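PDB 3V6N: lectin from Cicer arietinum, which agglutinates red blood cells and binds calcium and sodium ions in the central channel of a four-bladed hemopexin-type beta-propeller. Local coordinates for residues A[16-28]-A[40-52]. Residues are numbered along the deposited sequence; the frame is centred on the assembly and turned at random.
Sequences NEAYLFINDKYVL and VLYGPSFVRDGYK
The outer edge of one propeller blade is built here: strand 25-28 pairs antiparallel with the bulged edge strand of 40-46, which runs on into helix 47-50. Y26 and S45 exchange two backbone hydrogen bonds, Y26 N to S45 O (2.8 Å) and S45 N to Y26 O. Further along, L28 N bonds Y42 O and L41 N bonds L28 O. A classic beta bulge sets two residues, L41 and Y42, across from L28 alone. A cis peptide precedes P44, and P44 CB packs on V27 CG2.

The Y26 ring packs between the edge strand and the helix end. With CG lodged between its own N and carbonyl carbon (chi1 77°), the ring turns toward the helix. There Y51 CE2 lies over one face, 3.6 Å from Y26 CZ, with the ring planes 50° apart. F46 O meets the ring edge at Y26 CE1. G50 CA lies against Y26 OH, which also touches Y42 CE2. The Y51 hydroxyl reaches the Y19 ring, 3.3 Å from Y19 CE1.

At the other end, the turn from I22 to K25 is tied to the start of the helix. V47 N donates to D24 O at 3.0 Å, almost straight (174°). A water links D24 O to R48 N. F46 is the N-cap residue, and its ring is held between two cationic side chains. The extended K25 chain lays CE over one face, 3.7 Å from F46 CZ, with NZ in cation-pi range. R48 NH1 lies over the opposite face. The D24 carboxylate meets the edge of the F46 ring, its plane nearly perpendicular to the ring plane. D24 OD2 forms a salt bridge to R48 NH2 (3.3 Å), whose hydrogen bond is weak. R48 NE is held by G60 O.

F21 CD1 touches V47 CG2. An antiparallel blade whose outermost strand runs on into a short helix is typical of the four-bladed hemopexin propeller.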
loop_
_atom_site.group_PDB
_atom_site.type_symbol
_atom_site.label_atom_id
_atom_site.label_comp_id
_atom_site.label_asym_id
_atom_site.label_seq_id
_atom_site.Cartn_x
_atom_site.Cartn_y
_atom_site.Cartn_z
ATOM N N ASN A 16 -13.794 -13.528 25.331
ATOM C CA ASN A 16 -14.877 -12.534 25.167
ATOM C C ASN A 16 -14.453 -11.125 24.736
ATOM O O ASN A 16 -15.170 -10.165 24.981
ATOM C CB ASN A 16 -15.796 -12.483 26.413
ATOM C CG ASN A 16 -16.387 -13.842 26.759
ATOM O OD1 ASN A 16 -16.550 -14.694 25.899
ATOM N ND2 ASN A 16 -16.673 -14.057 28.017
ATOM N N GLU A 17 -13.311 -11.013 24.063
ATOM C CA GLU A 17 -12.847 -9.731 23.533
ATOM C C GLU A 17 -12.775 -9.772 22.011
ATOM O O GLU A 17 -12.417 -10.804 21.429
ATOM C CB GLU A 17 -11.479 -9.353 24.121
ATOM C CG GLU A 17 -11.527 -9.171 25.640
ATOM C CD GLU A 17 -10.228 -8.663 26.248
ATOM O OE1 GLU A 17 -9.374 -8.088 25.524
ATOM O OE2 GLU A 17 -10.071 -8.828 27.474
ATOM N N ALA A 18 -13.129 -8.659 21.371
ATOM C CA ALA A 18 -12.996 -8.545 19.907
ATOM C C ALA A 18 -12.609 -7.126 19.522
ATOM O O ALA A 18 -13.018 -6.169 20.182
ATOM C CB ALA A 18 -14.284 -8.970 19.187
ATOM N N TYR A 19 -11.809 -7.020 18.465
ATOM C CA TYR A 19 -11.390 -5.754 17.866
ATOM C C TYR A 19 -12.318 -5.428 16.695
ATOM O O TYR A 19 -12.555 -6.265 15.819
ATOM C CB TYR A 19 -9.929 -5.854 17.368
ATOM C CG TYR A 19 -8.921 -6.095 18.477
ATOM C CD1 TYR A 19 -8.271 -5.030 19.098
ATOM C CD2 TYR A 19 -8.650 -7.386 18.932
ATOM C CE1 TYR A 19 -7.355 -5.242 20.139
ATOM C CE2 TYR A 19 -7.729 -7.616 19.956
ATOM C CZ TYR A 19 -7.102 -6.540 20.572
ATOM O OH TYR A 19 -6.205 -6.772 21.592
ATOM N N LEU A 20 -12.825 -4.202 16.699
ATOM C CA LEU A 20 -13.750 -3.707 15.718
ATOM C C LEU A 20 -13.141 -2.473 15.085
ATOM O O LEU A 20 -12.702 -1.577 15.790
ATOM C CB LEU A 20 -15.075 -3.343 16.403
ATOM C CG LEU A 20 -15.763 -4.486 17.137
ATOM C CD1 LEU A 20 -16.845 -3.944 18.052
ATOM C CD2 LEU A 20 -16.342 -5.427 16.109
ATOM N N PHE A 21 -13.122 -2.441 13.756
ATOM C CA PHE A 21 -12.486 -1.369 13.001
ATOM C C PHE A 21 -13.541 -0.552 12.291
ATOM O O PHE A 21 -14.445 -1.095 11.661
ATOM C CB PHE A 21 -11.444 -1.947 12.036
ATOM C CG PHE A 21 -10.361 -2.703 12.747
ATOM C CD1 PHE A 21 -9.229 -2.039 13.204
ATOM C CD2 PHE A 21 -10.523 -4.049 13.054
ATOM C CE1 PHE A 21 -8.252 -2.709 13.922
ATOM C CE2 PHE A 21 -9.548 -4.729 13.761
ATOM C CZ PHE A 21 -8.406 -4.058 14.191
ATOM N N ILE A 22 -13.440 0.755 12.444
ATOM C CA ILE A 22 -14.401 1.685 11.884
ATOM C C ILE A 22 -13.581 2.812 11.284
ATOM O O ILE A 22 -12.772 3.427 11.983
ATOM C CB ILE A 22 -15.332 2.253 12.978
ATOM C CG1 ILE A 22 -16.045 1.113 13.725
ATOM C CG2 ILE A 22 -16.323 3.242 12.369
ATOM C CD1 ILE A 22 -16.204 1.383 15.205
ATOM N N ASN A 23 -13.789 3.067 9.991
ATOM C CA ASN A 23 -12.986 4.014 9.222
ATOM C C ASN A 23 -11.486 3.739 9.444
ATOM O O ASN A 23 -11.018 2.625 9.198
ATOM C CB ASN A 23 -13.369 5.470 9.572
ATOM C CG ASN A 23 -14.847 5.774 9.319
ATOM O OD1 ASN A 23 -15.473 5.195 8.435
ATOM N ND2 ASN A 23 -15.398 6.695 10.083
ATOM N N ASP A 24 -10.753 4.732 9.944
ATOM C CA ASP A 24 -9.342 4.574 10.254
ATOM C C ASP A 24 -9.100 4.395 11.767
ATOM O O ASP A 24 -7.992 4.601 12.265
ATOM C CB ASP A 24 -8.528 5.745 9.676
ATOM C CG ASP A 24 -8.986 7.112 10.196
ATOM O OD1 ASP A 24 -10.094 7.234 10.757
ATOM O OD2 ASP A 24 -8.222 8.075 10.042
ATOM N N LYS A 25 -10.147 3.993 12.472
ATOM C CA LYS A 25 -10.107 3.838 13.913
ATOM C C LYS A 25 -10.467 2.409 14.329
ATOM O O LYS A 25 -10.893 1.577 13.496
ATOM C CB LYS A 25 -11.071 4.829 14.588
ATOM C CG LYS A 25 -10.661 6.302 14.462
ATOM C CD LYS A 25 -11.547 7.168 15.355
ATOM C CE LYS A 25 -11.137 8.639 15.364
ATOM N NZ LYS A 25 -11.596 9.289 16.630
ATOM N N TYR A 26 -10.300 2.136 15.619
ATOM C CA TYR A 26 -10.760 0.889 16.198
ATOM C C TYR A 26 -11.199 1.011 17.656
ATOM O O TYR A 26 -10.850 1.980 18.356
ATOM C CB TYR A 26 -9.687 -0.193 16.073
ATOM C CG TYR A 26 -8.548 -0.090 17.062
ATOM C CD1 TYR A 26 -7.548 0.879 16.916
ATOM C CD2 TYR A 26 -8.446 -0.980 18.119
ATOM C CE1 TYR A 26 -6.491 0.964 17.808
ATOM C CE2 TYR A 26 -7.389 -0.904 19.025
ATOM C CZ TYR A 26 -6.422 0.072 18.863
ATOM O OH TYR A 26 -5.366 0.143 19.741
ATOM N N VAL A 27 -11.943 -0.009 18.077
ATOM C CA VAL A 27 -12.336 -0.246 19.458
ATOM C C VAL A 27 -12.010 -1.697 19.851
ATOM O O VAL A 27 -12.150 -2.637 19.046
ATOM C CB VAL A 27 -13.855 0.036 19.629
ATOM C CG1 VAL A 27 -14.423 -0.578 20.892
ATOM C CG2 VAL A 27 -14.113 1.541 19.622
ATOM N N LEU A 28 -11.571 -1.868 21.093
ATOM C CA LEU A 28 -11.464 -3.180 21.692
ATOM C C LEU A 28 -12.665 -3.355 22.591
ATOM O O LEU A 28 -12.860 -2.572 23.531
ATOM C CB LEU A 28 -10.181 -3.303 22.525
ATOM C CG LEU A 28 -10.046 -4.560 23.418
ATOM C CD1 LEU A 28 -10.252 -5.849 22.626
ATOM C CD2 LEU A 28 -8.691 -4.563 24.131
ATOM N N VAL A 40 -16.502 -1.196 26.435
ATOM C CA VAL A 40 -15.399 -0.762 25.588
ATOM C C VAL A 40 -14.156 -0.737 26.452
ATOM O O VAL A 40 -14.083 0.034 27.410
ATOM C CB VAL A 40 -15.668 0.638 25.000
ATOM C CG1 VAL A 40 -14.425 1.179 24.286
ATOM C CG2 VAL A 40 -16.871 0.586 24.061
ATOM N N LEU A 41 -13.193 -1.595 26.134
ATOM C CA LEU A 41 -11.983 -1.707 26.941
ATOM C C LEU A 41 -10.869 -0.782 26.468
ATOM O O LEU A 41 -9.912 -0.524 27.202
ATOM C CB LEU A 41 -11.476 -3.145 26.943
ATOM C CG LEU A 41 -12.371 -4.226 27.532
ATOM C CD1 LEU A 41 -11.698 -5.563 27.273
ATOM C CD2 LEU A 41 -12.600 -4.005 29.029
ATOM N N TYR A 42 -10.970 -0.312 25.233
ATOM C CA TYR A 42 -9.936 0.561 24.670
ATOM C C TYR A 42 -10.471 1.232 23.417
ATOM O O TYR A 42 -11.125 0.593 22.590
ATOM C CB TYR A 42 -8.665 -0.233 24.335
ATOM C CG TYR A 42 -7.469 0.631 24.038
ATOM C CD1 TYR A 42 -6.687 1.152 25.075
ATOM C CD2 TYR A 42 -7.105 0.930 22.725
ATOM C CE1 TYR A 42 -5.580 1.951 24.809
ATOM C CE2 TYR A 42 -6.002 1.730 22.452
ATOM C CZ TYR A 42 -5.246 2.238 23.503
ATOM O OH TYR A 42 -4.138 3.019 23.244
ATOM N N GLY A 43 -10.185 2.520 23.288
ATOM C CA GLY A 43 -10.651 3.289 22.137
ATOM C C GLY A 43 -11.945 4.023 22.423
ATOM O O GLY A 43 -12.395 4.064 23.557
ATOM N N PRO A 44 -12.551 4.617 21.391
ATOM C CA PRO A 44 -12.048 4.544 20.021
ATOM C C PRO A 44 -10.706 5.257 19.827
ATOM O O PRO A 44 -10.457 6.332 20.387
ATOM C CB PRO A 44 -13.178 5.159 19.172
ATOM C CG PRO A 44 -13.998 5.959 20.131
ATOM C CD PRO A 44 -13.813 5.366 21.502
ATOM N N SER A 45 -9.840 4.621 19.046
ATOM C CA SER A 45 -8.484 5.084 18.848
ATOM C C SER A 45 -8.125 5.003 17.364
ATOM O O SER A 45 -8.577 4.102 16.667
ATOM C CB SER A 45 -7.544 4.198 19.672
ATOM O OG SER A 45 -6.184 4.394 19.314
ATOM N N PHE A 46 -7.297 5.917 16.875
ATOM C CA PHE A 46 -6.749 5.731 15.530
ATOM C C PHE A 46 -5.914 4.457 15.476
ATOM O O PHE A 46 -5.182 4.163 16.425
ATOM C CB PHE A 46 -5.886 6.919 15.115
ATOM C CG PHE A 46 -6.675 8.143 14.786
ATOM C CD1 PHE A 46 -7.418 8.208 13.611
ATOM C CD2 PHE A 46 -6.686 9.230 15.655
ATOM C CE1 PHE A 46 -8.153 9.340 13.294
ATOM C CE2 PHE A 46 -7.422 10.370 15.353
ATOM C CZ PHE A 46 -8.158 10.427 14.167
ATOM N N VAL A 47 -6.030 3.699 14.387
ATOM C CA VAL A 47 -5.175 2.523 14.193
ATOM C C VAL A 47 -3.692 2.892 14.372
ATOM O O VAL A 47 -2.959 2.196 15.065
ATOM C CB VAL A 47 -5.386 1.844 12.815
ATOM C CG1 VAL A 47 -4.311 0.787 12.580
ATOM C CG2 VAL A 47 -6.791 1.226 12.702
ATOM N N ARG A 48 -3.277 3.995 13.752
ATOM C CA ARG A 48 -1.892 4.469 13.790
ATOM C C ARG A 48 -1.378 4.796 15.196
ATOM O O ARG A 48 -0.170 4.742 15.437
ATOM C CB ARG A 48 -1.709 5.686 12.869
ATOM C CG ARG A 48 -2.133 7.026 13.460
ATOM C CD ARG A 48 -2.009 8.163 12.441
ATOM N NE ARG A 48 -3.003 7.977 11.382
ATOM C CZ ARG A 48 -4.137 8.665 11.258
ATOM N NH1 ARG A 48 -4.428 9.643 12.109
ATOM N NH2 ARG A 48 -4.977 8.380 10.256
ATOM N N ASP A 49 -2.278 5.142 16.113
ATOM C CA ASP A 49 -1.863 5.460 17.483
ATOM C C ASP A 49 -1.873 4.227 18.361
ATOM O O ASP A 49 -1.009 4.084 19.220
ATOM C CB ASP A 49 -2.751 6.537 18.098
ATOM C CG ASP A 49 -2.673 7.851 17.348
ATOM O OD1 ASP A 49 -1.583 8.188 16.857
ATOM O OD2 ASP A 49 -3.702 8.541 17.227
ATOM N N GLY A 50 -2.843 3.337 18.139
ATOM C CA GLY A 50 -2.988 2.156 18.972
ATOM C C GLY A 50 -2.004 1.060 18.606
ATOM O O GLY A 50 -1.516 0.351 19.475
ATOM N N TYR A 51 -1.725 0.924 17.312
ATOM C CA TYR A 51 -0.764 -0.051 16.801
ATOM C C TYR A 51 0.451 0.651 16.207
ATOM O O TYR A 51 0.456 1.012 15.022
ATOM C CB TYR A 51 -1.410 -0.906 15.717
ATOM C CG TYR A 51 -2.453 -1.851 16.217
ATOM C CD1 TYR A 51 -2.111 -3.140 16.592
ATOM C CD2 TYR A 51 -3.794 -1.455 16.316
ATOM C CE1 TYR A 51 -3.067 -4.018 17.054
ATOM C CE2 TYR A 51 -4.761 -2.323 16.784
ATOM C CZ TYR A 51 -4.392 -3.605 17.148
ATOM O OH TYR A 51 -5.342 -4.489 17.604
ATOM N N LYS A 52 1.475 0.846 17.029
ATOM C CA LYS A 52 2.717 1.499 16.594
ATOM C C LYS A 52 3.325 0.867 15.335
ATOM O O LYS A 52 3.753 1.582 14.422
ATOM C CB LYS A 52 3.757 1.503 17.728
ATOM C CG LYS A 52 3.930 2.841 18.434
ATOM C CD LYS A 52 2.609 3.485 18.842
ATOM C CE LYS A 52 2.844 4.736 19.695
ATOM N NZ LYS A 52 1.564 5.422 20.058
HETATM O O HOH W 1 -5.148 5.237 11.828
#